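PDB 4R9O: putative aldo/keto reductase from Salmonella enterica subsp. enterica serovar Typhimurium, which probably acts as an NADP-dependent oxidoreductase of the aldo/keto reductase family, although its physiological substrate is not established. Local coordinates for residues 203-215 with 249-263. Numbering follows the deposited sequence.
Sequences QQLRIRPMAWSCL and VYAWILRLPSQPLPI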
loop_
_atom_site.group_PDB
_atom_site.type_symbol
_atom_site.label_atom_id
_atom_site.label_comp_id
_atom_site.label_asym_id
_atom_site.label_seq_id
_atom_site.Cartn_x
_atom_site.Cartn_y
_atom_site.Cartn_z
ATOM N N GLN C 203 -13.517 2.166 -24.000
ATOM C CA GLN C 203 -14.926 2.400 -24.294
ATOM C C GLN C 203 -15.128 3.792 -24.897
ATOM O O GLN C 203 -15.878 3.954 -25.850
ATOM C CB GLN C 203 -15.806 2.247 -23.047
ATOM C CG GLN C 203 -17.276 2.455 -23.376
ATOM C CD GLN C 203 -18.209 2.489 -22.173
ATOM O OE1 GLN C 203 -17.910 1.964 -21.097
ATOM N NE2 GLN C 203 -19.363 3.096 -22.369
ATOM N N GLN C 204 -14.439 4.795 -24.363
ATOM C CA GLN C 204 -14.634 6.162 -24.833
ATOM C C GLN C 204 -14.226 6.287 -26.298
ATOM O O GLN C 204 -14.922 6.905 -27.098
ATOM C CB GLN C 204 -13.831 7.156 -23.980
ATOM C CG GLN C 204 -13.988 8.601 -24.426
ATOM C CD GLN C 204 -13.195 9.568 -23.564
ATOM O OE1 GLN C 204 -13.000 9.339 -22.374
ATOM N NE2 GLN C 204 -12.728 10.652 -24.169
ATOM N N LEU C 205 -13.095 5.684 -26.636
ATOM C CA LEU C 205 -12.563 5.737 -27.993
ATOM C C LEU C 205 -13.214 4.727 -28.934
ATOM O O LEU C 205 -12.893 4.701 -30.114
ATOM C CB LEU C 205 -11.046 5.512 -27.969
ATOM C CG LEU C 205 -10.230 6.566 -27.230
ATOM C CD1 LEU C 205 -8.746 6.262 -27.354
ATOM C CD2 LEU C 205 -10.532 7.927 -27.794
ATOM N N ARG C 206 -14.125 3.911 -28.405
ATOM C CA ARG C 206 -14.791 2.837 -29.156
ATOM C C ARG C 206 -13.791 1.833 -29.726
ATOM O O ARG C 206 -13.950 1.336 -30.842
ATOM C CB ARG C 206 -15.661 3.409 -30.272
ATOM C CG ARG C 206 -16.685 4.434 -29.751
ATOM C CD ARG C 206 -17.754 4.789 -30.771
ATOM N NE ARG C 206 -18.671 5.790 -30.223
ATOM C CZ ARG C 206 -19.716 5.513 -29.447
ATOM N NH1 ARG C 206 -20.008 4.252 -29.134
ATOM N NH2 ARG C 206 -20.484 6.493 -28.994
ATOM N N ILE C 207 -12.763 1.548 -28.935
ATOM C CA ILE C 207 -11.746 0.556 -29.257
ATOM C C ILE C 207 -11.939 -0.637 -28.344
ATOM O O ILE C 207 -11.988 -0.495 -27.121
ATOM C CB ILE C 207 -10.324 1.132 -29.094
ATOM C CG1 ILE C 207 -10.081 2.214 -30.154
ATOM C CG2 ILE C 207 -9.257 0.028 -29.153
ATOM C CD1 ILE C 207 -8.911 3.108 -29.887
ATOM N N ARG C 208 -12.063 -1.821 -28.936
ATOM C CA ARG C 208 -12.330 -3.008 -28.145
ATOM C C ARG C 208 -11.037 -3.734 -27.772
ATOM O O ARG C 208 -10.194 -4.025 -28.631
ATOM C CB ARG C 208 -13.294 -3.930 -28.900
ATOM C CG ARG C 208 -14.659 -3.276 -29.115
ATOM C CD ARG C 208 -15.577 -4.075 -30.031
ATOM N NE ARG C 208 -16.044 -5.326 -29.432
ATOM C CZ ARG C 208 -17.158 -5.958 -29.799
ATOM N NH1 ARG C 208 -17.925 -5.445 -30.751
ATOM N NH2 ARG C 208 -17.508 -7.096 -29.208
ATOM N N PRO C 209 -10.871 -4.029 -26.477
ATOM C CA PRO C 209 -9.654 -4.728 -26.053
ATOM C C PRO C 209 -9.704 -6.224 -26.317
ATOM O O PRO C 209 -10.773 -6.836 -26.191
ATOM C CB PRO C 209 -9.607 -4.458 -24.554
ATOM C CG PRO C 209 -11.069 -4.334 -24.168
ATOM C CD PRO C 209 -11.770 -3.725 -25.348
ATOM N N MET C 210 -8.568 -6.806 -26.696
ATOM C CA MET C 210 -8.401 -8.257 -26.628
ATOM C C MET C 210 -8.018 -8.587 -25.190
ATOM O O MET C 210 -7.152 -7.930 -24.606
ATOM C CB MET C 210 -7.329 -8.757 -27.600
ATOM C CG MET C 210 -7.557 -8.349 -29.053
ATOM S SD MET C 210 -6.098 -8.616 -30.079
ATOM C CE MET C 210 -5.998 -10.410 -30.063
ATOM N N ALA C 211 -8.662 -9.590 -24.610
ATOM C CA ALA C 211 -8.488 -9.871 -23.191
ATOM C C ALA C 211 -7.691 -11.159 -22.983
ATOM O O ALA C 211 -8.067 -12.229 -23.492
ATOM C CB ALA C 211 -9.849 -9.954 -22.497
ATOM N N TRP C 212 -6.577 -11.060 -22.255
ATOM C CA TRP C 212 -5.804 -12.259 -21.954
ATOM C C TRP C 212 -5.897 -12.622 -20.465
ATOM O O TRP C 212 -6.365 -11.822 -19.632
ATOM C CB TRP C 212 -4.337 -12.113 -22.427
ATOM C CG TRP C 212 -3.535 -10.983 -21.857
ATOM C CD1 TRP C 212 -3.483 -9.695 -22.317
ATOM C CD2 TRP C 212 -2.625 -11.047 -20.749
ATOM N NE1 TRP C 212 -2.609 -8.951 -21.552
ATOM C CE2 TRP C 212 -2.071 -9.758 -20.583
ATOM C CE3 TRP C 212 -2.225 -12.067 -19.876
ATOM C CZ2 TRP C 212 -1.157 -9.462 -19.573
ATOM C CZ3 TRP C 212 -1.308 -11.769 -18.878
ATOM C CH2 TRP C 212 -0.786 -10.478 -18.736
ATOM N N SER C 213 -5.486 -13.854 -20.160
ATOM C CA SER C 213 -5.635 -14.468 -18.836
ATOM C C SER C 213 -7.076 -14.460 -18.326
ATOM O O SER C 213 -7.339 -14.241 -17.141
ATOM C CB SER C 213 -4.709 -13.790 -17.829
ATOM O OG SER C 213 -3.446 -14.426 -17.843
ATOM N N CYS C 214 -8.000 -14.760 -19.231
ATOM C CA CYS C 214 -9.421 -14.727 -18.935
ATOM C C CYS C 214 -9.816 -15.655 -17.788
ATOM O O CYS C 214 -10.764 -15.377 -17.063
ATOM C CB CYS C 214 -10.205 -15.075 -20.199
ATOM S SG CYS C 214 -10.000 -13.856 -21.536
ATOM N N LEU C 215 -9.072 -16.742 -17.610
ATOM C CA LEU C 215 -9.356 -17.703 -16.550
ATOM C C LEU C 215 -8.358 -17.603 -15.394
ATOM O O LEU C 215 -8.108 -18.584 -14.687
ATOM C CB LEU C 215 -9.362 -19.122 -17.117
ATOM C CG LEU C 215 -10.431 -19.365 -18.190
ATOM C CD1 LEU C 215 -10.369 -20.793 -18.716
ATOM C CD2 LEU C 215 -11.823 -19.044 -17.664
ATOM N N VAL C 249 -17.419 -17.587 -16.727
ATOM C CA VAL C 249 -16.338 -16.598 -16.694
ATOM C C VAL C 249 -16.248 -15.813 -18.008
ATOM O O VAL C 249 -16.136 -14.593 -17.993
ATOM C CB VAL C 249 -14.978 -17.258 -16.409
ATOM C CG1 VAL C 249 -13.844 -16.238 -16.539
ATOM C CG2 VAL C 249 -14.982 -17.906 -15.028
ATOM N N TYR C 250 -16.292 -16.502 -19.146
ATOM C CA TYR C 250 -16.256 -15.804 -20.438
ATOM C C TYR C 250 -17.451 -14.848 -20.587
ATOM O O TYR C 250 -17.309 -13.731 -21.095
ATOM C CB TYR C 250 -16.224 -16.809 -21.601
ATOM C CG TYR C 250 -14.880 -17.501 -21.782
ATOM C CD1 TYR C 250 -13.693 -16.774 -21.781
ATOM C CD2 TYR C 250 -14.802 -18.878 -21.944
ATOM C CE1 TYR C 250 -12.458 -17.411 -21.944
ATOM C CE2 TYR C 250 -13.583 -19.522 -22.100
ATOM C CZ TYR C 250 -12.415 -18.788 -22.101
ATOM O OH TYR C 250 -11.213 -19.442 -22.261
ATOM N N ALA C 251 -18.625 -15.295 -20.147
ATOM C CA ALA C 251 -19.840 -14.491 -20.224
ATOM C C ALA C 251 -19.681 -13.239 -19.368
ATOM O O ALA C 251 -20.122 -12.154 -19.742
ATOM C CB ALA C 251 -21.058 -15.309 -19.779
ATOM N N TRP C 252 -19.010 -13.402 -18.231
ATOM C CA TRP C 252 -18.747 -12.316 -17.294
ATOM C C TRP C 252 -17.884 -11.225 -17.925
ATOM O O TRP C 252 -18.117 -10.028 -17.725
ATOM C CB TRP C 252 -18.063 -12.878 -16.043
ATOM C CG TRP C 252 -17.846 -11.895 -14.927
ATOM C CD1 TRP C 252 -18.685 -11.655 -13.877
ATOM C CD2 TRP C 252 -16.709 -11.040 -14.735
ATOM N NE1 TRP C 252 -18.151 -10.694 -13.052
ATOM C CE2 TRP C 252 -16.937 -10.299 -13.556
ATOM C CE3 TRP C 252 -15.530 -10.811 -15.460
ATOM C CZ2 TRP C 252 -16.025 -9.360 -13.072
ATOM C CZ3 TRP C 252 -14.618 -9.872 -14.977
ATOM C CH2 TRP C 252 -14.877 -9.156 -13.796
ATOM N N ILE C 253 -16.871 -11.661 -18.672
ATOM C CA ILE C 253 -15.967 -10.769 -19.388
ATOM C C ILE C 253 -16.676 -10.064 -20.550
ATOM O O ILE C 253 -16.526 -8.856 -20.749
ATOM C CB ILE C 253 -14.750 -11.557 -19.925
ATOM C CG1 ILE C 253 -13.844 -11.988 -18.769
ATOM C CG2 ILE C 253 -13.970 -10.744 -20.950
ATOM C CD1 ILE C 253 -12.708 -12.894 -19.205
ATOM N N LEU C 254 -17.450 -10.829 -21.316
ATOM C CA LEU C 254 -18.205 -10.283 -22.442
ATOM C C LEU C 254 -19.205 -9.206 -22.024
ATOM O O LEU C 254 -19.567 -8.347 -22.825
ATOM C CB LEU C 254 -18.971 -11.394 -23.173
ATOM C CG LEU C 254 -18.188 -12.451 -23.953
ATOM C CD1 LEU C 254 -19.171 -13.422 -24.602
ATOM C CD2 LEU C 254 -17.291 -11.808 -25.003
ATOM N N ARG C 255 -19.669 -9.287 -20.779
ATOM C CA ARG C 255 -20.681 -8.367 -20.256
ATOM C C ARG C 255 -20.126 -6.943 -20.087
ATOM O O ARG C 255 -20.885 -5.975 -20.045
ATOM C CB ARG C 255 -21.228 -8.902 -18.922
ATOM C CG ARG C 255 -22.330 -8.061 -18.261
ATOM C CD ARG C 255 -23.512 -7.854 -19.193
ATOM N NE ARG C 255 -24.535 -6.986 -18.605
ATOM C CZ ARG C 255 -24.488 -5.656 -18.630
ATOM N NH1 ARG C 255 -25.473 -4.949 -18.086
ATOM N NH2 ARG C 255 -23.459 -5.029 -19.200
ATOM N N LEU C 256 -18.802 -6.820 -20.004
ATOM C CA LEU C 256 -18.166 -5.512 -19.838
ATOM C C LEU C 256 -18.488 -4.578 -21.000
ATOM O O LEU C 256 -18.465 -4.990 -22.156
ATOM C CB LEU C 256 -16.651 -5.663 -19.703
ATOM C CG LEU C 256 -16.155 -6.395 -18.447
ATOM C CD1 LEU C 256 -14.630 -6.492 -18.439
ATOM C CD2 LEU C 256 -16.648 -5.690 -17.196
ATOM N N PRO C 257 -18.778 -3.301 -20.696
ATOM C CA PRO C 257 -19.160 -2.339 -21.740
ATOM C C PRO C 257 -18.002 -1.889 -22.656
ATOM O O PRO C 257 -18.264 -1.213 -23.650
ATOM C CB PRO C 257 -19.723 -1.163 -20.937
ATOM C CG PRO C 257 -19.053 -1.263 -19.612
ATOM C CD PRO C 257 -18.860 -2.722 -19.343
ATOM N N SER C 258 -16.759 -2.257 -22.356
ATOM C CA SER C 258 -15.686 -2.098 -23.348
ATOM C C SER C 258 -15.790 -3.166 -24.449
ATOM O O SER C 258 -15.133 -3.072 -25.492
ATOM C CB SER C 258 -14.305 -2.157 -22.686
ATOM O OG SER C 258 -14.193 -3.261 -21.805
ATOM N N GLN C 259 -16.633 -4.167 -24.211
ATOM C CA GLN C 259 -16.891 -5.249 -25.178
ATOM C C GLN C 259 -15.620 -5.990 -25.610
ATOM O O GLN C 259 -15.283 -6.015 -26.785
ATOM C CB GLN C 259 -17.618 -4.691 -26.406
ATOM C CG GLN C 259 -18.875 -3.896 -26.051
ATOM C CD GLN C 259 -19.634 -3.411 -27.278
ATOM O OE1 GLN C 259 -20.239 -4.205 -27.996
ATOM N NE2 GLN C 259 -19.600 -2.103 -27.522
ATOM N N PRO C 260 -14.926 -6.619 -24.648
ATOM C CA PRO C 260 -13.661 -7.316 -24.913
ATOM C C PRO C 260 -13.807 -8.530 -25.836
ATOM O O PRO C 260 -14.885 -9.133 -25.913
ATOM C CB PRO C 260 -13.208 -7.773 -23.515
ATOM C CG PRO C 260 -14.041 -6.979 -22.543
ATOM C CD PRO C 260 -15.337 -6.766 -23.243
ATOM N N LEU C 261 -12.714 -8.859 -26.522
ATOM C CA LEU C 261 -12.562 -10.082 -27.303
ATOM C C LEU C 261 -11.689 -11.049 -26.505
ATOM O O LEU C 261 -10.472 -10.846 -26.404
ATOM C CB LEU C 261 -11.912 -9.797 -28.663
ATOM C CG LEU C 261 -12.675 -8.984 -29.720
ATOM C CD1 LEU C 261 -12.892 -7.521 -29.317
ATOM C CD2 LEU C 261 -11.941 -9.066 -31.041
ATOM N N PRO C 262 -12.303 -12.092 -25.923
ATOM C CA PRO C 262 -11.539 -13.045 -25.102
ATOM C C PRO C 262 -10.579 -13.897 -25.923
ATOM O O PRO C 262 -10.958 -14.426 -26.970
ATOM C CB PRO C 262 -12.626 -13.920 -24.460
ATOM C CG PRO C 262 -13.897 -13.098 -24.555
ATOM C CD PRO C 262 -13.757 -12.331 -25.846
ATOM N N ILE C 263 -9.338 -14.016 -25.448
ATOM C CA ILE C 263 -8.352 -14.900 -26.065
ATOM C C ILE C 263 -8.398 -16.254 -25.391
ATOM O O ILE C 263 -8.208 -16.351 -24.177
ATOM C CB ILE C 263 -6.919 -14.338 -25.958
ATOM C CG1 ILE C 263 -6.838 -12.957 -26.616
ATOM C CG2 ILE C 263 -5.905 -15.326 -26.555
ATOM C CD1 ILE C 263 -5.564 -12.191 -26.273
#
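Met210-Ala211 and Leu261-Pro262 pair as neighbouring parallel barrel strands, and the helix 245-254 that leads into the second strand packs against the loop leaving the first. Three backbone bonds form the ladder: Leu261 N to Pro209 O (2.8 Å), Ala211 N to Leu261 O (2.8 Å) and Ile263 N to Ala211 O (2.9 Å). On their outer edges, strand 210-212 bonds to strand 182-185, and Pro262 to Val21 of strand 16-23, so both strands sit within the closed sheet. At the N-terminal ends of the strands, Arg208 NE donates to Gln259 O at 2.8 Å, on a lone pair in the carbonyl plane, with an N-H...O angle of 146°, though the oxygen is tilted out of the guanidinium plane. A bend at chi3 (70°) folds the guanidinium back over the turn, where Gln259 CB lies over one face, toward the rim. The aliphatic root of the same arginine meets Leu261, CB to CD1 at 3.6 Å. Between sheet and helix, Ala211 CB lies near Pro260 CB and Ile253 CG2. Farther along, Cys214 wedges between strand and helix: its CB presses tightly on Ile253 CD1 (3.5 Å) and also touches Tyr250 CE1, while SG, turned anti to the carbonyl carbon (chi1 -64°), reaches Pro262 CB at 3.9 Å. Leu215 spreads over the helix, CD2 on Val249 CG1 (3.6 Å) and CD1 near Tyr250 OH. Cys214 O is buried here without a polar partner. These are two adjacent parallel strands of the aldo/keto reductase TIM barrel, with Trp212 to Leu215 at the C-terminal end, where NADP(+) probably binds.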